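Local atomic coordinates of surface glycan binding protein B (Bacteroides ovatus, PDB entry 6E57), a protein that binds mixed-linkage beta-glucan and, as a surface glycan-binding protein, probably captures cereal glucan at the cell surface of this gut bacterium for utilization. Residues A[103-108]-A[125-130]; A[139-144]-A[222-227]; A[167-172]-A[188-193]; A[195-200]-A[214-219]; A[245-250]-A[284-289]. All coordinates share one frame; numbering follows the deposited sequence.

Contact 1 (A[103-108]-A[125-130]); sequences GTYNLK and VVVNPL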
# COMPACT_ATOMS: atom_id res chain seq x y z
N GLY A 103 13.72 -11.34 5.54
CA GLY A 103 12.63 -11.26 4.57
C GLY A 103 11.44 -12.11 4.98
O GLY A 103 11.41 -12.69 6.07
N THR A 104 10.44 -12.16 4.08
CA THR A 104 9.25 -12.99 4.22
C THR A 104 9.27 -14.02 3.09
O THR A 104 9.46 -13.66 1.93
CB THR A 104 7.99 -12.12 4.23
OG1 THR A 104 8.01 -11.36 5.44
CG2 THR A 104 6.70 -12.92 4.16
N TYR A 105 9.08 -15.29 3.44
CA TYR A 105 9.26 -16.42 2.54
C TYR A 105 8.01 -17.30 2.52
O TYR A 105 7.37 -17.49 3.55
CB TYR A 105 10.45 -17.27 2.98
CG TYR A 105 11.78 -16.56 2.98
CD1 TYR A 105 12.19 -15.81 4.07
CD2 TYR A 105 12.63 -16.64 1.88
CE1 TYR A 105 13.41 -15.14 4.06
CE2 TYR A 105 13.85 -15.99 1.87
CZ TYR A 105 14.24 -15.24 2.96
OH TYR A 105 15.45 -14.60 2.94
N ASN A 106 7.70 -17.85 1.35
CA ASN A 106 6.70 -18.90 1.21
C ASN A 106 7.36 -20.25 1.52
O ASN A 106 8.38 -20.58 0.91
CB ASN A 106 6.05 -18.88 -0.17
CG ASN A 106 5.02 -19.98 -0.33
OD1 ASN A 106 5.37 -21.15 -0.50
ND2 ASN A 106 3.75 -19.61 -0.29
N LEU A 107 6.78 -21.00 2.46
CA LEU A 107 7.24 -22.34 2.82
C LEU A 107 6.14 -23.35 2.48
O LEU A 107 5.02 -23.21 2.95
CB LEU A 107 7.57 -22.38 4.32
CG LEU A 107 7.94 -23.76 4.87
CD1 LEU A 107 9.18 -24.31 4.18
CD2 LEU A 107 8.16 -23.70 6.38
N LYS A 108 6.49 -24.36 1.67
CA LYS A 108 5.62 -25.51 1.41
C LYS A 108 6.26 -26.76 2.02
O LYS A 108 7.46 -26.99 1.86
CB LYS A 108 5.39 -25.72 -0.09
CG LYS A 108 4.41 -24.75 -0.74
CD LYS A 108 4.28 -24.92 -2.24
CE LYS A 108 3.57 -23.77 -2.92
NZ LYS A 108 4.41 -22.55 -2.98
N VAL A 125 7.19 -17.71 6.34
CA VAL A 125 8.31 -17.65 7.27
C VAL A 125 8.84 -16.21 7.28
O VAL A 125 9.32 -15.72 6.26
CB VAL A 125 9.41 -18.66 6.90
CG1 VAL A 125 10.69 -18.43 7.68
CG2 VAL A 125 8.93 -20.10 7.08
N VAL A 126 8.72 -15.54 8.43
CA VAL A 126 9.17 -14.17 8.58
C VAL A 126 10.53 -14.19 9.28
O VAL A 126 10.67 -14.77 10.36
CB VAL A 126 8.13 -13.32 9.34
CG1 VAL A 126 8.57 -11.87 9.48
CG2 VAL A 126 6.76 -13.40 8.69
N VAL A 127 11.52 -13.57 8.64
CA VAL A 127 12.89 -13.48 9.13
C VAL A 127 13.23 -12.00 9.33
O VAL A 127 13.38 -11.26 8.36
CB VAL A 127 13.87 -14.18 8.16
CG1 VAL A 127 15.28 -14.24 8.73
CG2 VAL A 127 13.39 -15.57 7.78
N ASN A 128 13.33 -11.59 10.60
CA ASN A 128 13.53 -10.18 10.97
C ASN A 128 15.02 -9.85 10.96
O ASN A 128 15.85 -10.67 11.35
CB ASN A 128 12.94 -9.87 12.34
CG ASN A 128 11.48 -10.26 12.45
OD1 ASN A 128 10.64 -9.72 11.72
ND2 ASN A 128 11.17 -11.18 13.34
N PRO A 129 15.41 -8.63 10.54
CA PRO A 129 16.81 -8.22 10.58
C PRO A 129 17.24 -7.84 12.01
O PRO A 129 16.39 -7.66 12.88
CB PRO A 129 16.83 -7.00 9.65
CG PRO A 129 15.45 -6.39 9.80
CD PRO A 129 14.53 -7.57 10.02
N LEU A 130 18.55 -7.73 12.24
CA LEU A 130 19.08 -7.15 13.47
C LEU A 130 19.02 -5.62 13.36
O LEU A 130 18.91 -5.06 12.27
CB LEU A 130 20.50 -7.64 13.70
CG LEU A 130 20.65 -9.15 13.89
CD1 LEU A 130 22.07 -9.52 14.29
CD2 LEU A 130 19.66 -9.67 14.93
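Gly-103 and Tyr-105 pair with Val-127 and Val-125 across an antiparallel beta hairpin made of strands 103-113 and 118-128, two inner strands of a five-stranded mixed sheet consistent with an immunoglobulin-like domain. Each of these hydrogen-bonded pairs is closed by two backbone bonds, for example Val-127 N to Gly-103 O at 2.7 Å and Val-125 N to Tyr-105 O at 2.8 Å. The close packing lies on the buried face that carries Tyr-105, Leu-107, Val-125 and Val-127. There the Tyr-105 ring approaches Val-127 obliquely, with CE1 3.7 Å from Val-127 CG2, while the carbonyl O of Val-125 sits in the ring plane at its edge, 3.6 Å from Tyr-105 CD1. The phenol OH is hydrogen-bonded to Lys-101 O. Leu-107 turns CG opposite its own backbone N (chi1 174°), which carries CD2 to 3.7 Å from Val-125 CG2; in the same layer Ile-65 touches Leu-107 and Leu-63 touches Val-125, both from strand 63-70. The other face is looser and partly open to solvent. Its non-hydrogen-bonded pair, Thr-104 and Val-126, stands side by side and points the same way, and the hydroxyl OG1 of Thr-104 merely brushes the valine methyl CG2 at 4.0 Å. Between the two faces, the backbone carbonyl of Val-125 also receives a CA-H...O contact, with Thr-104 CA 3.4 Å from Val-125 O.

Contact 2 (A[139-144]-A[222-227]); sequences VAFERI and LVISGA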
# COMPACT_ATOMS: atom_id res chain seq x y z
N VAL A 139 7.41 0.67 1.91
CA VAL A 139 6.59 1.68 2.57
C VAL A 139 5.27 1.83 1.80
O VAL A 139 4.21 1.49 2.31
CB VAL A 139 7.34 3.02 2.71
CG1 VAL A 139 6.41 4.16 3.09
CG2 VAL A 139 8.50 2.91 3.69
N ALA A 140 5.37 2.34 0.56
CA ALA A 140 4.21 2.60 -0.30
C ALA A 140 4.22 1.60 -1.46
O ALA A 140 3.75 0.47 -1.30
CB ALA A 140 4.22 4.03 -0.78
N PHE A 141 4.76 2.01 -2.61
CA PHE A 141 4.68 1.21 -3.83
C PHE A 141 6.02 1.28 -4.59
O PHE A 141 6.06 1.01 -5.79
CB PHE A 141 3.49 1.69 -4.67
CG PHE A 141 2.16 1.60 -3.96
CD1 PHE A 141 1.48 0.39 -3.89
CD2 PHE A 141 1.58 2.71 -3.37
CE1 PHE A 141 0.25 0.30 -3.24
CE2 PHE A 141 0.36 2.62 -2.72
CZ PHE A 141 -0.31 1.41 -2.66
N GLU A 142 7.11 1.57 -3.87
CA GLU A 142 8.42 1.86 -4.47
C GLU A 142 9.13 0.57 -4.92
O GLU A 142 10.09 0.62 -5.68
CB GLU A 142 9.30 2.67 -3.51
CG GLU A 142 9.84 1.88 -2.33
CD GLU A 142 8.94 1.78 -1.11
OE1 GLU A 142 7.82 2.35 -1.14
OE2 GLU A 142 9.35 1.13 -0.12
N ARG A 143 8.64 -0.58 -4.45
CA ARG A 143 9.20 -1.89 -4.83
C ARG A 143 8.74 -2.31 -6.23
O ARG A 143 9.20 -3.32 -6.75
CB ARG A 143 8.84 -2.95 -3.78
CG ARG A 143 9.99 -3.33 -2.86
CD ARG A 143 10.36 -2.25 -1.86
NE ARG A 143 11.69 -2.38 -1.27
CZ ARG A 143 12.20 -3.48 -0.73
NH1 ARG A 143 11.91 -4.67 -1.22
NH2 ARG A 143 13.03 -3.39 0.30
N ILE A 144 7.82 -1.55 -6.84
CA ILE A 144 7.46 -1.74 -8.25
C ILE A 144 8.35 -0.82 -9.08
O ILE A 144 8.27 0.40 -8.96
CB ILE A 144 5.95 -1.50 -8.47
CG1 ILE A 144 5.10 -2.50 -7.68
CG2 ILE A 144 5.60 -1.52 -9.95
CD1 ILE A 144 3.68 -2.05 -7.45
N LEU A 222 1.43 0.78 -15.39
CA LEU A 222 0.66 0.25 -14.28
C LEU A 222 0.22 1.40 -13.36
O LEU A 222 1.04 1.98 -12.66
CB LEU A 222 1.50 -0.78 -13.52
CG LEU A 222 0.83 -1.45 -12.33
CD1 LEU A 222 -0.32 -2.34 -12.78
CD2 LEU A 222 1.83 -2.25 -11.52
N VAL A 223 -1.08 1.69 -13.38
CA VAL A 223 -1.71 2.64 -12.47
C VAL A 223 -1.87 1.96 -11.11
O VAL A 223 -2.44 0.87 -11.01
CB VAL A 223 -3.06 3.11 -13.03
CG1 VAL A 223 -3.85 3.93 -12.01
CG2 VAL A 223 -2.89 3.88 -14.33
N ILE A 224 -1.38 2.62 -10.05
CA ILE A 224 -1.22 2.02 -8.73
C ILE A 224 -2.17 2.68 -7.71
O ILE A 224 -2.77 1.97 -6.90
CB ILE A 224 0.24 2.10 -8.26
CG1 ILE A 224 1.17 1.32 -9.19
CG2 ILE A 224 0.38 1.64 -6.82
CD1 ILE A 224 2.63 1.71 -9.07
N SER A 225 -2.27 4.01 -7.72
CA SER A 225 -3.05 4.72 -6.70
C SER A 225 -3.65 6.01 -7.25
O SER A 225 -3.11 6.62 -8.18
CB SER A 225 -2.21 4.99 -5.48
OG SER A 225 -1.42 6.15 -5.66
N GLY A 226 -4.76 6.42 -6.64
CA GLY A 226 -5.46 7.66 -6.94
C GLY A 226 -6.58 7.47 -7.94
O GLY A 226 -7.23 8.44 -8.31
N ALA A 227 -6.84 6.22 -8.36
CA ALA A 227 -7.76 5.93 -9.47
C ALA A 227 -9.09 5.33 -8.97
O ALA A 227 -9.92 4.96 -9.79
CB ALA A 227 -7.08 5.02 -10.45
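Phe-141 and Ile-144 make a small apolar surface contact with Ile-224 and Leu-222, joining the loop that leads into edge strand 144-145 of one sheet to strand 222-225, which opens the following part of the fold. No hydrogen bond crosses it. Its centre is a CH-pi contact: the methyl CG2 of Ile-224 lies over one face of the Phe-141 ring, 3.3 Å above the plane and displaced toward the rim, nearest the CG and CD1 side. The two side chains run past each other in opposite directions. Beside them, Ile-144 meets Leu-222 at about a right angle, with Ile-144 CG2 4.1 Å from Leu-222 CD2, and Ile-144 CD1 comes to 4.2 Å from Ile-224 CD1. Leu-294 touches both Ile-144 and Leu-222. A type I turn from Phe-141 to Ile-144 presents both side chains to the strand, and Glu-142 steadies the preceding loop: its OE2 accepts Val-139 N at 2.8 Å and its OE1 accepts Ala-140 N, each through the syn lone pair. Across the interface, Ile-224 and Ser-225 form a classic beta bulge opposite Ser-239. Without polar bonds between the segments, the fit depends on one methyl against a ring face and on aliphatic contacts beside it, which set no strict direction.

Contact 3 (A[167-172]-A[188-193]); sequences GGNTIT and TIPTGV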
# COMPACT_ATOMS: atom_id res chain seq x y z
N GLY A 167 18.58 -10.37 -9.48
CA GLY A 167 18.46 -11.38 -10.54
C GLY A 167 19.74 -11.53 -11.35
O GLY A 167 19.72 -11.42 -12.58
N GLY A 168 20.85 -11.78 -10.65
CA GLY A 168 22.13 -12.07 -11.29
C GLY A 168 22.97 -10.82 -11.53
O GLY A 168 24.20 -10.91 -11.57
N ASN A 169 22.32 -9.66 -11.71
CA ASN A 169 23.02 -8.39 -11.91
C ASN A 169 23.55 -7.89 -10.57
O ASN A 169 22.96 -8.14 -9.52
CB ASN A 169 22.12 -7.34 -12.57
CG ASN A 169 21.59 -7.79 -13.91
OD1 ASN A 169 20.87 -8.78 -14.00
ND2 ASN A 169 21.93 -7.06 -14.97
N THR A 170 24.69 -7.19 -10.63
CA THR A 170 25.31 -6.53 -9.48
C THR A 170 25.23 -5.02 -9.70
O THR A 170 25.97 -4.47 -10.52
CB THR A 170 26.76 -7.00 -9.30
OG1 THR A 170 26.77 -8.43 -9.28
CG2 THR A 170 27.40 -6.47 -8.03
N ILE A 171 24.31 -4.36 -8.99
CA ILE A 171 24.08 -2.92 -9.10
C ILE A 171 25.03 -2.19 -8.13
O ILE A 171 24.87 -2.30 -6.92
CB ILE A 171 22.60 -2.58 -8.82
CG1 ILE A 171 21.66 -3.37 -9.74
CG2 ILE A 171 22.36 -1.08 -8.92
CD1 ILE A 171 20.22 -3.38 -9.28
N THR A 172 25.98 -1.44 -8.69
CA THR A 172 27.13 -0.91 -7.94
C THR A 172 27.08 0.63 -7.83
O THR A 172 28.06 1.23 -7.39
CB THR A 172 28.45 -1.34 -8.59
OG1 THR A 172 28.53 -0.71 -9.87
CG2 THR A 172 28.57 -2.84 -8.74
N THR A 188 19.69 2.33 -9.94
CA THR A 188 19.22 2.16 -11.31
C THR A 188 19.02 0.67 -11.61
O THR A 188 19.92 -0.14 -11.37
CB THR A 188 20.21 2.77 -12.32
OG1 THR A 188 20.55 4.09 -11.88
CG2 THR A 188 19.65 2.84 -13.72
N ILE A 189 17.85 0.33 -12.15
CA ILE A 189 17.56 -1.03 -12.60
C ILE A 189 18.23 -1.23 -13.96
O ILE A 189 18.06 -0.41 -14.86
CB ILE A 189 16.04 -1.28 -12.69
CG1 ILE A 189 15.29 -0.90 -11.41
CG2 ILE A 189 15.76 -2.73 -13.09
CD1 ILE A 189 15.68 -1.72 -10.19
N PRO A 190 19.04 -2.30 -14.15
CA PRO A 190 19.62 -2.58 -15.47
C PRO A 190 18.53 -2.82 -16.52
O PRO A 190 17.46 -3.32 -16.18
CB PRO A 190 20.46 -3.85 -15.25
CG PRO A 190 20.67 -3.93 -13.75
CD PRO A 190 19.44 -3.28 -13.14
N THR A 191 18.82 -2.46 -17.77
CA THR A 191 17.86 -2.58 -18.88
C THR A 191 17.63 -4.06 -19.23
O THR A 191 16.54 -4.43 -19.65
CB THR A 191 18.33 -1.77 -20.10
OG1 THR A 191 19.61 -2.25 -20.50
CG2 THR A 191 18.40 -0.29 -19.83
N GLY A 192 18.67 -4.88 -19.04
CA GLY A 192 18.67 -6.30 -19.42
C GLY A 192 17.65 -7.13 -18.65
O GLY A 192 17.19 -8.16 -19.16
N VAL A 193 17.30 -6.70 -17.43
CA VAL A 193 16.45 -7.49 -16.53
C VAL A 193 15.04 -7.57 -17.11
O VAL A 193 14.40 -6.55 -17.36
CB VAL A 193 16.43 -6.89 -15.11
CG1 VAL A 193 15.50 -7.67 -14.19
CG2 VAL A 193 17.83 -6.80 -14.51
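Asn-169 and Ile-171 lean on Pro-190 and Val-193 where edge strand 169-171 meets the loop between strands 184-188 and 196-203; the strand belongs to a second five-stranded mixed sheet with the same strand order as the first, probably another immunoglobulin-like domain. No hydrogen bond links the two segments, so side-chain shape carries the contact. In Asn-169, CG stands opposite the carbonyl carbon and next to the backbone N (chi1 -58°), which lays the side chain alongside the proline ring: CB is 3.9 Å from Pro-190 CG, and the two groups pass in opposite directions. Farther out, Asn-169 CG comes to 3.9 Å from Val-193 CG2, the methyl that chi1 of 177° sends to the side opposite the carbonyl carbon of Val-193. A glycine in place of Asn-169 would probably open a gap beside the ring of Pro-190 and leave Val-193 CG2 without this neighbour. Ile-171 is buried and reaches out with an extended branch, chi2 being 164°. It crosses Pro-190 at about a right angle, and its other branch rests against the backbone, with CG2 3.6 Å from Thr-188 O. Leu-166 of strand 163-166 touches both Ile-171 and Val-193 and so ties this edge to the neighbouring strand. At the far end of the isoleucine, the terminal methyl CD1 meets the proline ring 3.9 Å from Pro-190 CD.

Contact 4 (A[195-200]-A[214-219]); sequences EGDYRI and MVKVTN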
# COMPACT_ATOMS: atom_id res chain seq x y z
N GLU A 195 10.91 -8.85 -17.10
CA GLU A 195 9.78 -8.70 -16.18
C GLU A 195 9.77 -9.87 -15.18
O GLU A 195 10.28 -10.94 -15.48
CB GLU A 195 8.45 -8.65 -16.93
CG GLU A 195 8.23 -7.37 -17.72
CD GLU A 195 6.78 -7.13 -18.12
OE1 GLU A 195 6.09 -8.12 -18.45
OE2 GLU A 195 6.34 -5.96 -18.11
N GLY A 196 9.17 -9.63 -14.01
CA GLY A 196 9.04 -10.64 -12.96
C GLY A 196 9.32 -10.07 -11.58
O GLY A 196 9.52 -8.86 -11.43
N ASP A 197 9.34 -10.96 -10.58
CA ASP A 197 9.58 -10.64 -9.18
C ASP A 197 10.94 -11.20 -8.76
O ASP A 197 11.22 -12.37 -8.98
CB ASP A 197 8.45 -11.18 -8.29
CG ASP A 197 7.12 -10.46 -8.48
OD1 ASP A 197 6.70 -10.30 -9.65
OD2 ASP A 197 6.51 -10.06 -7.46
N TYR A 198 11.78 -10.36 -8.15
CA TYR A 198 13.13 -10.74 -7.72
C TYR A 198 13.31 -10.44 -6.23
O TYR A 198 12.83 -9.43 -5.75
CB TYR A 198 14.19 -9.99 -8.54
CG TYR A 198 14.09 -10.17 -10.03
CD1 TYR A 198 13.28 -9.35 -10.81
CD2 TYR A 198 14.82 -11.16 -10.68
CE1 TYR A 198 13.19 -9.51 -12.18
CE2 TYR A 198 14.73 -11.34 -12.06
CZ TYR A 198 13.92 -10.51 -12.81
OH TYR A 198 13.83 -10.67 -14.16
N ARG A 199 13.99 -11.35 -5.52
CA ARG A 199 14.40 -11.14 -4.13
C ARG A 199 15.78 -10.47 -4.12
O ARG A 199 16.76 -11.05 -4.60
CB ARG A 199 14.42 -12.47 -3.36
CG ARG A 199 14.68 -12.31 -1.86
CD ARG A 199 14.56 -13.60 -1.08
NE ARG A 199 13.19 -14.08 -1.00
CZ ARG A 199 12.26 -13.58 -0.19
NH1 ARG A 199 12.52 -12.53 0.56
NH2 ARG A 199 11.06 -14.14 -0.15
N ILE A 200 15.85 -9.24 -3.60
CA ILE A 200 17.07 -8.43 -3.64
C ILE A 200 17.88 -8.65 -2.36
O ILE A 200 17.34 -9.04 -1.33
CB ILE A 200 16.76 -6.93 -3.87
CG1 ILE A 200 15.82 -6.36 -2.81
CG2 ILE A 200 16.23 -6.69 -5.27
CD1 ILE A 200 15.96 -4.87 -2.61
N MET A 214 11.26 -8.41 -1.70
CA MET A 214 10.95 -8.56 -3.12
C MET A 214 10.89 -7.20 -3.84
O MET A 214 10.53 -6.19 -3.25
CB MET A 214 9.60 -9.26 -3.30
CG MET A 214 9.53 -10.62 -2.66
SD MET A 214 10.85 -11.72 -3.23
CE MET A 214 10.44 -11.86 -4.97
N VAL A 215 11.25 -7.23 -5.13
CA VAL A 215 11.06 -6.15 -6.08
C VAL A 215 10.31 -6.73 -7.28
O VAL A 215 10.52 -7.88 -7.63
CB VAL A 215 12.41 -5.52 -6.48
CG1 VAL A 215 12.37 -4.88 -7.86
CG2 VAL A 215 12.90 -4.52 -5.44
N LYS A 216 9.45 -5.91 -7.90
CA LYS A 216 8.68 -6.31 -9.08
C LYS A 216 9.07 -5.42 -10.27
O LYS A 216 8.87 -4.21 -10.23
CB LYS A 216 7.18 -6.23 -8.79
CG LYS A 216 6.28 -6.23 -10.02
CD LYS A 216 4.85 -6.61 -9.74
CE LYS A 216 3.94 -6.34 -10.93
NZ LYS A 216 2.82 -7.30 -10.99
N VAL A 217 9.61 -6.06 -11.31
CA VAL A 217 10.06 -5.39 -12.53
C VAL A 217 8.97 -5.53 -13.60
O VAL A 217 8.56 -6.64 -13.93
CB VAL A 217 11.39 -6.00 -13.02
CG1 VAL A 217 11.93 -5.28 -14.25
CG2 VAL A 217 12.43 -6.03 -11.92
N THR A 218 8.51 -4.39 -14.13
CA THR A 218 7.48 -4.35 -15.17
C THR A 218 7.78 -3.24 -16.18
O THR A 218 8.30 -2.17 -15.82
CB THR A 218 6.08 -4.16 -14.57
OG1 THR A 218 5.13 -4.13 -15.64
CG2 THR A 218 5.94 -2.90 -13.75
N ASN A 219 7.45 -3.51 -17.45
CA ASN A 219 7.48 -2.53 -18.54
C ASN A 219 6.09 -1.91 -18.74
O ASN A 219 5.96 -0.93 -19.47
CB ASN A 219 7.93 -3.17 -19.85
CG ASN A 219 9.34 -3.72 -19.79
OD1 ASN A 219 10.29 -2.97 -19.58
ND2 ASN A 219 9.48 -5.02 -19.97
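Gly-196 with Val-217 and Tyr-198 with Val-215 form hydrogen-bonded antiparallel pairs of a hairpin whose short strand axes lie 4.6 Å apart at 148°, with non-hydrogen-bonded pairs Asp-197/Lys-216 and Arg-199/Met-214 between and beyond them. On the face of Tyr-198, Val-215 and Val-217 the packing is apolar: Tyr-198 CE1 lies 3.6 Å from Val-217 CG2, and Ile-200 CG2 meets Val-215 CG2 at 4.0 Å. The phenol OH of Tyr-198 bonds to Ser-194 O. On the other face the bend of Met-214 at chi2 (-55°) brings SD over the centre of the Arg-199 guanidinium, 3.8 Å above its plane, and chi3 turns CE back to the peptide, 3.6 Å from Arg-199 N. That guanidinium reaches beyond the hairpin, forming a salt bridge with Asp-82, a hydrogen bond to Thr-104 O and a cation-pi contact with Tyr-105. An alanine at this position would probably leave Asp-82 without this charged partner and the carbonyl of Thr-104 without this donor. At the far end, Glu-195 OE2 accepts Asn-219 N through its anti lone pair at 2.8 Å, nearly straight at 170°. The carboxylate and the Asn-219 amide lie in nearly parallel, offset planes, with Glu-195 CG 3.5 Å from Asn-219 ND2. The chemistry is thus split: aliphatic and aromatic groups pack on one face, while a sulfur-backed cation on the other joins this sheet to the preceding domain.

Contact 5 (A[245-250]-A[284-289]); sequences NIASLT and KTRSGE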
# COMPACT_ATOMS: atom_id res chain seq x y z
N ASN A 245 3.97 6.34 -21.21
CA ASN A 245 3.59 5.52 -22.38
C ASN A 245 2.08 5.58 -22.64
O ASN A 245 1.63 5.10 -23.68
CB ASN A 245 4.02 4.06 -22.21
CG ASN A 245 5.52 3.86 -22.22
OD1 ASN A 245 6.23 4.46 -23.03
ND2 ASN A 245 6.02 3.02 -21.34
N ILE A 246 1.30 6.13 -21.70
CA ILE A 246 -0.17 6.19 -21.83
C ILE A 246 -0.53 7.21 -22.92
O ILE A 246 -0.05 8.35 -22.90
CB ILE A 246 -0.84 6.52 -20.48
CG1 ILE A 246 -0.64 5.37 -19.48
CG2 ILE A 246 -2.31 6.85 -20.68
CD1 ILE A 246 -1.35 5.55 -18.16
N ALA A 247 -1.38 6.78 -23.85
CA ALA A 247 -1.88 7.59 -24.96
C ALA A 247 -3.28 8.13 -24.64
O ALA A 247 -3.61 9.25 -25.03
CB ALA A 247 -1.90 6.77 -26.23
N SER A 248 -4.09 7.33 -23.93
CA SER A 248 -5.46 7.71 -23.60
C SER A 248 -5.99 6.89 -22.42
O SER A 248 -5.55 5.77 -22.18
CB SER A 248 -6.36 7.56 -24.80
OG SER A 248 -6.35 6.22 -25.28
N LEU A 249 -6.94 7.49 -21.69
CA LEU A 249 -7.76 6.84 -20.67
C LEU A 249 -9.24 7.02 -21.03
O LEU A 249 -9.63 8.11 -21.46
CB LEU A 249 -7.45 7.46 -19.30
CG LEU A 249 -6.03 7.27 -18.78
CD1 LEU A 249 -5.76 8.20 -17.61
CD2 LEU A 249 -5.77 5.83 -18.38
N THR A 250 -10.04 5.96 -20.85
CA THR A 250 -11.48 6.00 -21.09
C THR A 250 -12.21 5.71 -19.77
O THR A 250 -12.03 4.65 -19.19
CB THR A 250 -11.87 5.03 -22.20
OG1 THR A 250 -11.15 5.41 -23.38
CG2 THR A 250 -13.36 5.01 -22.50
N LYS A 284 -5.03 2.94 -23.00
CA LYS A 284 -4.22 2.41 -24.11
C LYS A 284 -2.85 3.10 -24.11
O LYS A 284 -2.76 4.31 -23.92
CB LYS A 284 -4.94 2.64 -25.45
CG LYS A 284 -6.17 1.78 -25.68
CD LYS A 284 -5.86 0.36 -26.09
CE LYS A 284 -7.06 -0.57 -26.06
NZ LYS A 284 -7.50 -0.86 -24.67
N THR A 285 -1.79 2.30 -24.33
CA THR A 285 -0.43 2.81 -24.49
C THR A 285 -0.25 3.31 -25.93
O THR A 285 -1.17 3.21 -26.75
CB THR A 285 0.61 1.75 -24.10
OG1 THR A 285 0.58 0.69 -25.06
CG2 THR A 285 0.38 1.18 -22.72
N ARG A 286 0.94 3.84 -26.24
CA ARG A 286 1.28 4.32 -27.58
C ARG A 286 1.45 3.12 -28.52
O ARG A 286 1.07 3.20 -29.69
CB ARG A 286 2.55 5.18 -27.55
CG ARG A 286 2.43 6.42 -26.67
CD ARG A 286 3.39 7.53 -27.03
NE ARG A 286 3.47 8.55 -25.99
CZ ARG A 286 2.50 9.43 -25.72
NH1 ARG A 286 1.39 9.44 -26.43
NH2 ARG A 286 2.66 10.29 -24.73
N SER A 287 2.01 2.02 -28.01
CA SER A 287 2.20 0.78 -28.76
C SER A 287 0.84 0.14 -29.08
O SER A 287 0.73 -0.61 -30.05
CB SER A 287 3.11 -0.17 -28.03
OG SER A 287 2.51 -0.63 -26.83
N GLY A 288 -0.17 0.42 -28.25
CA GLY A 288 -1.55 -0.01 -28.48
C GLY A 288 -2.06 -0.94 -27.38
O GLY A 288 -3.27 -1.16 -27.28
N GLU A 289 -1.15 -1.47 -26.56
CA GLU A 289 -1.48 -2.42 -25.50
C GLU A 289 -2.28 -1.71 -24.40
O GLU A 289 -2.29 -0.48 -24.31
CB GLU A 289 -0.21 -3.05 -24.93
CG GLU A 289 0.54 -3.91 -25.93
CD GLU A 289 1.77 -4.60 -25.36
OE1 GLU A 289 2.45 -5.31 -26.13
OE2 GLU A 289 2.05 -4.43 -24.16
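Arg-286 lies along the backbone of Asn-245 and Ile-246, just beyond the end of strand 277-285 where it pairs with strand 246-251. Its CB is 4.0 Å from Asn-245 O, and CG comes nearer to the same oxygen, at 3.4 Å. The chain then runs extended through CD and NE, which carry it past Asn-245 toward the next peptide. At the tip, one face of the guanidinium covers Ile-246 O, 3.5 Å from the plane and displaced toward the rim; NH2 is the nitrogen closest to that oxygen, and NH1 lies 4.0 Å from Ala-247 CA. Ile-246 O itself is hydrogen-bonded to Gln-262 NE2, so the arginine lies over an already engaged carbonyl. Arg-286 N adds a weak hydrogen bond to Asn-245 O. Farther along the strands the pairing is carried by the backbone: Ala-247 N gives a hydrogen bond to Lys-284 O at 2.8 Å, Ser-248 N a weak one to that same oxygen, and Lys-284 N returns to Ser-248 O at 3.0 Å. One carbonyl thus receives two successive N-H groups, and the register slips by one residue between Ile-246 and Ser-248. With Ala-247 and Ser-248 both set against Lys-284, the arrangement is a classic beta bulge in an antiparallel strand pair.

From the N terminus, contact 1 closes the hairpin of strands 103-113 and 118-128, and ends before the rest begin. Contact 2 then spans the longest interval, from the loop at 139-144 to strand 222-225, and encloses contacts 3 and 4, which follow one another: 3 ties an edge strand to a loop, and 4 closes a hairpin of the same sheet. Contact 5 comes last, pairing 246-251 with 277-285 in the next part of the fold. None cross. Contacts 1 and 4 touch between sheets, contacts 3 and 4 pack together where Val-193 meets Tyr-198 and Val-217, and Arg-143 bonds contact 2 to the backbone of contact 4; contact 5 stays about 4 Å from contacts 2 and 4 at nearest atoms.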